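Long-range contacts in soluble epoxide hydrolase (Bacillus megaterium, PDB 4INZ), which is a single-chain enzyme of the epoxide hydrolase family, built on the alpha/beta hydrolase fold with a mostly helical insertion: residues G120-Y125 with S235-E240; E241-I246 with Y270-S275. The protein carries 1 engineered substitution. All coordinates share one frame; numbering follows the deposited sequence.

Overall arrangement
Followed from the N terminus, the chain lays down strands 20-25 to 108-112 and then helix 115-126, whose residues 120-125 supply the first half of interaction 1. That contact closes only after a long, mainly helical excursion, when the returning chain brings residues 235-240 back to the helix. Residues 241-246 follow and open interaction 2, which closes a much shorter loop that contains strand 248-253 when residues 270-275 arrive at the head of strand 274-279. The two loops lie in series, neither nested nor crossed. The centres of the two contacts are about 12 Å apart, and Tyr125 joins them: its OH reaches Glu242 O in a probable hydrogen bond. Together they tie helix 115-126 to the approaches of the last two strands.

Interaction 1: residues G120-Y125 with S235-E240; sequences GWTFAY and SLFPLE
Residues 120-125 of helix 115-126 face an irregular run, 235-240, with Thr122 and Phe237 nearest in backbone, their CA atoms 7.0 Å apart. No hydrogen bond spans the gap, and Leu239 is the most engaged residue of the loop. Its CG stands anti to the carbonyl carbon (chi1 -72°), and the two methyls divide the work. CD1 lies over one face of the Tyr125 ring, offset toward the rim, in a CH-pi contact 4.0 Å from the ring centroid, while CD2 sits 3.7 Å from Tyr125 CB. The hydroxyl end of that tyrosine is hydrogen-bonded beyond the contact to His141 NE2 and probably to Glu242 O, so the ring is held at its tip as well as packed on its face. One turn back, Thr122 OG1 approaches the Phe237 ring obliquely, 3.3 Å from CD2; its hydrogen bond goes to Gly118 O. Within the loop, Ser235 OG donates to Phe237 O at 2.7 Å, from above the carbonyl plane. The contact clasps the returning chain to helix 115-126 of the alpha/beta hydrolase fold: Leu239 also rests on Pro142 and Tyr143 of helix 142-151, Phe237 touches Ile89 of helix 89-102, and Trp121 packs against strand 131-137.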
loop_
_atom_site.group_PDB
_atom_site.type_symbol
_atom_site.label_atom_id
_atom_site.label_comp_id
_atom_site.label_asym_id
_atom_site.label_seq_id
_atom_site.Cartn_x
_atom_site.Cartn_y
_atom_site.Cartn_z
ATOM N N GLY A 120 -3.332 -0.312 -5.873
ATOM C CA GLY A 120 -4.442 -1.244 -5.811
ATOM C C GLY A 120 -5.792 -0.657 -6.182
ATOM O O GLY A 120 -6.572 -1.315 -6.870
ATOM N N TRP A 121 -6.083 0.560 -5.720
ATOM C CA TRP A 121 -7.315 1.235 -6.124
ATOM C C TRP A 121 -7.307 1.385 -7.638
ATOM O O TRP A 121 -8.293 1.078 -8.318
ATOM C CB TRP A 121 -7.424 2.629 -5.494
ATOM C CG TRP A 121 -7.968 2.697 -4.064
ATOM C CD1 TRP A 121 -7.268 3.037 -2.940
ATOM C CD2 TRP A 121 -9.323 2.478 -3.638
ATOM N NE1 TRP A 121 -8.094 3.016 -1.838
ATOM C CE2 TRP A 121 -9.362 2.676 -2.240
ATOM C CE3 TRP A 121 -10.504 2.118 -4.298
ATOM C CZ2 TRP A 121 -10.533 2.536 -1.494
ATOM C CZ3 TRP A 121 -11.668 1.976 -3.556
ATOM C CH2 TRP A 121 -11.674 2.190 -2.170
ATOM N N THR A 122 -6.184 1.865 -8.164
ATOM C CA THR A 122 -6.049 2.076 -9.602
ATOM C C THR A 122 -6.251 0.764 -10.364
ATOM O O THR A 122 -6.958 0.720 -11.375
ATOM C CB THR A 122 -4.684 2.700 -9.948
ATOM O OG1 THR A 122 -4.543 3.946 -9.253
ATOM C CG2 THR A 122 -4.564 2.946 -11.446
ATOM N N PHE A 123 -5.645 -0.307 -9.862
ATOM C CA PHE A 123 -5.792 -1.620 -10.473
ATOM C C PHE A 123 -7.246 -2.098 -10.449
ATOM O O PHE A 123 -7.742 -2.644 -11.436
ATOM C CB PHE A 123 -4.897 -2.650 -9.776
ATOM C CG PHE A 123 -5.045 -4.036 -10.328
ATOM C CD1 PHE A 123 -4.378 -4.406 -11.491
ATOM C CD2 PHE A 123 -5.880 -4.957 -9.714
ATOM C CE1 PHE A 123 -4.525 -5.679 -12.016
ATOM C CE2 PHE A 123 -6.026 -6.232 -10.229
ATOM C CZ PHE A 123 -5.350 -6.594 -11.387
ATOM N N ALA A 124 -7.921 -1.913 -9.316
ATOM C CA ALA A 124 -9.316 -2.337 -9.188
ATOM C C ALA A 124 -10.222 -1.577 -10.155
ATOM O O ALA A 124 -11.153 -2.147 -10.727
ATOM C CB ALA A 124 -9.806 -2.163 -7.746
ATOM N N TYR A 125 -9.950 -0.289 -10.334
ATOM C CA TYR A 125 -10.734 0.527 -11.254
ATOM C C TYR A 125 -10.529 0.091 -12.704
ATOM O O TYR A 125 -11.476 0.042 -13.490
ATOM C CB TYR A 125 -10.380 2.011 -11.099
ATOM C CG TYR A 125 -11.259 2.771 -10.127
ATOM C CD1 TYR A 125 -12.416 3.418 -10.562
ATOM C CD2 TYR A 125 -10.931 2.853 -8.777
ATOM C CE1 TYR A 125 -13.222 4.120 -9.678
ATOM C CE2 TYR A 125 -11.730 3.549 -7.887
ATOM C CZ TYR A 125 -12.875 4.183 -8.342
ATOM O OH TYR A 125 -13.670 4.878 -7.456
ATOM N N SER A 235 -8.488 12.395 -10.725
ATOM C CA SER A 235 -7.955 11.227 -10.028
ATOM C C SER A 235 -6.431 11.254 -9.924
ATOM O O SER A 235 -5.749 11.812 -10.782
ATOM C CB SER A 235 -8.444 9.931 -10.681
ATOM O OG SER A 235 -8.142 9.900 -12.064
ATOM N N LEU A 236 -5.908 10.655 -8.859
ATOM C CA LEU A 236 -4.469 10.653 -8.600
ATOM C C LEU A 236 -3.681 10.081 -9.782
ATOM O O LEU A 236 -2.632 10.609 -10.163
ATOM C CB LEU A 236 -4.173 9.869 -7.321
ATOM C CG LEU A 236 -2.710 9.708 -6.909
ATOM C CD1 LEU A 236 -2.045 11.064 -6.719
ATOM C CD2 LEU A 236 -2.613 8.874 -5.634
ATOM N N PHE A 237 -4.204 8.997 -10.348
ATOM C CA PHE A 237 -3.690 8.409 -11.578
ATOM C C PHE A 237 -4.842 8.329 -12.581
ATOM O O PHE A 237 -6.001 8.213 -12.183
ATOM C CB PHE A 237 -3.113 7.021 -11.300
ATOM C CG PHE A 237 -2.070 7.010 -10.213
ATOM C CD1 PHE A 237 -0.838 7.608 -10.414
ATOM C CD2 PHE A 237 -2.325 6.404 -8.990
ATOM C CE1 PHE A 237 0.124 7.607 -9.412
ATOM C CE2 PHE A 237 -1.364 6.393 -7.983
ATOM C CZ PHE A 237 -0.141 6.993 -8.194
ATOM N N PRO A 238 -4.536 8.412 -13.885
ATOM C CA PRO A 238 -5.599 8.492 -14.895
ATOM C C PRO A 238 -6.582 7.328 -14.835
ATOM O O PRO A 238 -6.172 6.168 -14.788
ATOM C CB PRO A 238 -4.823 8.467 -16.218
ATOM C CG PRO A 238 -3.505 9.058 -15.876
ATOM C CD PRO A 238 -3.199 8.536 -14.486
ATOM N N LEU A 239 -7.873 7.652 -14.836
ATOM C CA LEU A 239 -8.924 6.647 -14.820
ATOM C C LEU A 239 -10.058 7.024 -15.763
ATOM O O LEU A 239 -10.414 8.194 -15.895
ATOM C CB LEU A 239 -9.481 6.465 -13.406
ATOM C CG LEU A 239 -8.561 5.756 -12.411
ATOM C CD1 LEU A 239 -9.200 5.671 -11.028
ATOM C CD2 LEU A 239 -8.213 4.367 -12.917
ATOM N N GLU A 240 -10.622 6.009 -16.404
ATOM C CA GLU A 240 -11.774 6.154 -17.282
ATOM C C GLU A 240 -13.063 6.288 -16.469
ATOM O O GLU A 240 -13.920 7.114 -16.774
ATOM C CB GLU A 240 -11.872 4.922 -18.186
ATOM C CG GLU A 240 -12.020 3.585 -17.414
ATOM C CD GLU A 240 -10.945 3.359 -16.343
ATOM O OE1 GLU A 240 -11.295 3.291 -15.135
ATOM O OE2 GLU A 240 -9.750 3.237 -16.705
#

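Interaction 2: residues E241-I246 with Y270-S275; sequences EEVLNI and YVPNIS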
loop_
_atom_site.group_PDB
_atom_site.type_symbol
_atom_site.label_atom_id
_atom_site.label_comp_id
_atom_site.label_asym_id
_atom_site.label_seq_id
_atom_site.Cartn_x
_atom_site.Cartn_y
_atom_site.Cartn_z
ATOM N N GLU A 241 -13.189 5.471 -15.427
ATOM C CA GLU A 241 -14.413 5.412 -14.635
ATOM C C GLU A 241 -14.276 6.095 -13.282
ATOM O O GLU A 241 -13.207 6.068 -12.671
ATOM C CB GLU A 241 -14.835 3.956 -14.430
ATOM C CG GLU A 241 -15.853 3.473 -15.440
ATOM C CD GLU A 241 -17.143 4.261 -15.360
ATOM O OE1 GLU A 241 -17.874 4.105 -14.357
ATOM O OE2 GLU A 241 -17.419 5.046 -16.293
ATOM N N GLU A 242 -15.370 6.695 -12.815
ATOM C CA GLU A 242 -15.402 7.330 -11.501
ATOM C C GLU A 242 -15.957 6.391 -10.439
ATOM O O GLU A 242 -15.671 6.548 -9.251
ATOM C CB GLU A 242 -16.244 8.607 -11.532
ATOM C CG GLU A 242 -15.599 9.774 -12.268
ATOM C CD GLU A 242 -16.263 11.106 -11.952
ATOM O OE1 GLU A 242 -17.431 11.104 -11.497
ATOM O OE2 GLU A 242 -15.613 12.156 -12.149
ATOM N N VAL A 243 -16.746 5.413 -10.869
ATOM C CA VAL A 243 -17.415 4.510 -9.937
ATOM C C VAL A 243 -16.844 3.093 -9.978
ATOM O O VAL A 243 -16.642 2.526 -11.050
ATOM C CB VAL A 243 -18.936 4.471 -10.201
ATOM C CG1 VAL A 243 -19.627 3.505 -9.250
ATOM C CG2 VAL A 243 -19.519 5.861 -10.062
ATOM N N LEU A 244 -16.573 2.537 -8.800
ATOM C CA LEU A 244 -16.104 1.163 -8.667
ATOM C C LEU A 244 -17.202 0.341 -7.997
ATOM O O LEU A 244 -17.602 0.643 -6.872
ATOM C CB LEU A 244 -14.826 1.119 -7.822
ATOM C CG LEU A 244 -14.275 -0.268 -7.481
ATOM C CD1 LEU A 244 -13.829 -0.993 -8.750
ATOM C CD2 LEU A 244 -13.130 -0.165 -6.480
ATOM N N ASN A 245 -17.688 -0.696 -8.674
ATOM C CA ASN A 245 -18.881 -1.398 -8.202
ATOM C C ASN A 245 -18.682 -2.674 -7.374
ATOM O O ASN A 245 -19.660 -3.274 -6.915
ATOM C CB ASN A 245 -19.840 -1.659 -9.364
ATOM C CG ASN A 245 -20.517 -0.394 -9.837
ATOM O OD1 ASN A 245 -20.459 -0.048 -11.017
ATOM N ND2 ASN A 245 -21.153 0.315 -8.910
ATOM N N ILE A 246 -17.435 -3.082 -7.170
ATOM C CA ILE A 246 -17.163 -4.294 -6.403
ATOM C C ILE A 246 -17.307 -3.997 -4.913
ATOM O O ILE A 246 -17.300 -2.837 -4.512
ATOM C CB ILE A 246 -15.747 -4.820 -6.686
ATOM C CG1 ILE A 246 -14.707 -3.827 -6.165
ATOM C CG2 ILE A 246 -15.570 -5.073 -8.188
ATOM C CD1 ILE A 246 -13.275 -4.281 -6.343
ATOM N N TYR A 270 -18.205 7.265 -4.969
ATOM C CA TYR A 270 -17.279 6.650 -5.918
ATOM C C TYR A 270 -17.275 5.141 -5.802
ATOM O O TYR A 270 -16.901 4.442 -6.742
ATOM C CB TYR A 270 -15.858 7.164 -5.688
ATOM C CG TYR A 270 -15.720 8.643 -5.909
ATOM C CD1 TYR A 270 -15.599 9.165 -7.193
ATOM C CD2 TYR A 270 -15.714 9.525 -4.837
ATOM C CE1 TYR A 270 -15.482 10.525 -7.400
ATOM C CE2 TYR A 270 -15.594 10.885 -5.035
ATOM C CZ TYR A 270 -15.477 11.379 -6.316
ATOM O OH TYR A 270 -15.357 12.735 -6.514
ATOM N N VAL A 271 -17.676 4.654 -4.631
ATOM C CA VAL A 271 -17.642 3.234 -4.310
ATOM C C VAL A 271 -18.922 2.861 -3.571
ATOM O O VAL A 271 -18.938 2.808 -2.346
ATOM C CB VAL A 271 -16.436 2.905 -3.392
ATOM C CG1 VAL A 271 -16.251 1.406 -3.271
ATOM C CG2 VAL A 271 -15.161 3.575 -3.914
ATOM N N PRO A 272 -20.009 2.611 -4.317
ATOM C CA PRO A 272 -21.346 2.450 -3.725
ATOM C C PRO A 272 -21.488 1.297 -2.729
ATOM O O PRO A 272 -22.251 1.414 -1.765
ATOM C CB PRO A 272 -22.243 2.209 -4.945
ATOM C CG PRO A 272 -21.503 2.831 -6.083
ATOM C CD PRO A 272 -20.050 2.596 -5.789
ATOM N N ASN A 273 -20.790 0.194 -2.963
ATOM C CA ASN A 273 -20.880 -0.945 -2.065
ATOM C C ASN A 273 -19.669 -0.971 -1.157
ATOM O O ASN A 273 -18.805 -1.839 -1.280
ATOM C CB ASN A 273 -20.976 -2.251 -2.856
ATOM C CG ASN A 273 -21.208 -3.458 -1.963
ATOM O OD1 ASN A 273 -21.127 -3.365 -0.735
ATOM N ND2 ASN A 273 -21.479 -4.605 -2.579
ATOM N N ILE A 274 -19.607 -0.009 -0.245
ATOM C CA ILE A 274 -18.447 0.128 0.621
ATOM C C ILE A 274 -18.831 0.080 2.096
ATOM O O ILE A 274 -19.928 0.513 2.487
ATOM C CB ILE A 274 -17.696 1.443 0.334
ATOM C CG1 ILE A 274 -16.271 1.391 0.898
ATOM C CG2 ILE A 274 -18.482 2.637 0.869
ATOM C CD1 ILE A 274 -15.365 2.467 0.343
ATOM N N SER A 275 -17.928 -0.466 2.905
ATOM C CA SER A 275 -18.059 -0.429 4.356
ATOM C C SER A 275 -16.800 0.203 4.911
ATOM O O SER A 275 -15.709 -0.019 4.382
ATOM C CB SER A 275 -18.227 -1.831 4.938
ATOM O OG SER A 275 -19.336 -2.483 4.353
HETATM O O HOH W 1 -18.846 -0.627 -4.899
HETATM O O HOH W 2 -20.809 -5.370 -5.782
#
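Val243 lays its CG1 methyl, anti to the backbone N (chi1 179°), against the CG-CD edge of the Pro272 ring, 3.6 Å from CD. This small apolar overlap lies at the rim of the alpha/beta hydrolase sheet, where the chain segments leading into the neighbouring parallel strands 248-253 and 274-279 run side by side; the end-to-end directions of the touching parts, 242-246 and 270-273, are 15° apart. One direct hydrogen bond joins them: Leu244 N donates to Tyr270 O at 2.8 Å, nearly along the C=O axis and close to straight (166° at the hydrogen). The same carbonyl oxygen receives a CA-H...O contact from Val243 CA at 3.2 Å, so two adjacent residues converge on it. Beside this pair, Glu242 O meets the edge of the Tyr270 ring in plane, 3.3 Å from CD1. The phenol ring itself packs with the rings of Tyr143 and His141, while Leu244 and Val271 touch Trp121 of helix 115-126. At the same edge of Pro272 that Val243 meets, but across the ring plane, Asn245 brings its amide ND2 to 3.8 Å from CG. Further along, direct bonding gives way to solvent. One water links Asn245 O to Asn273 ND2, the latter bond weak; another donates to both Leu244 O and Ile246 O and accepts from Asn273 N at 2.9 Å, thereby gripping three backbone atoms at once.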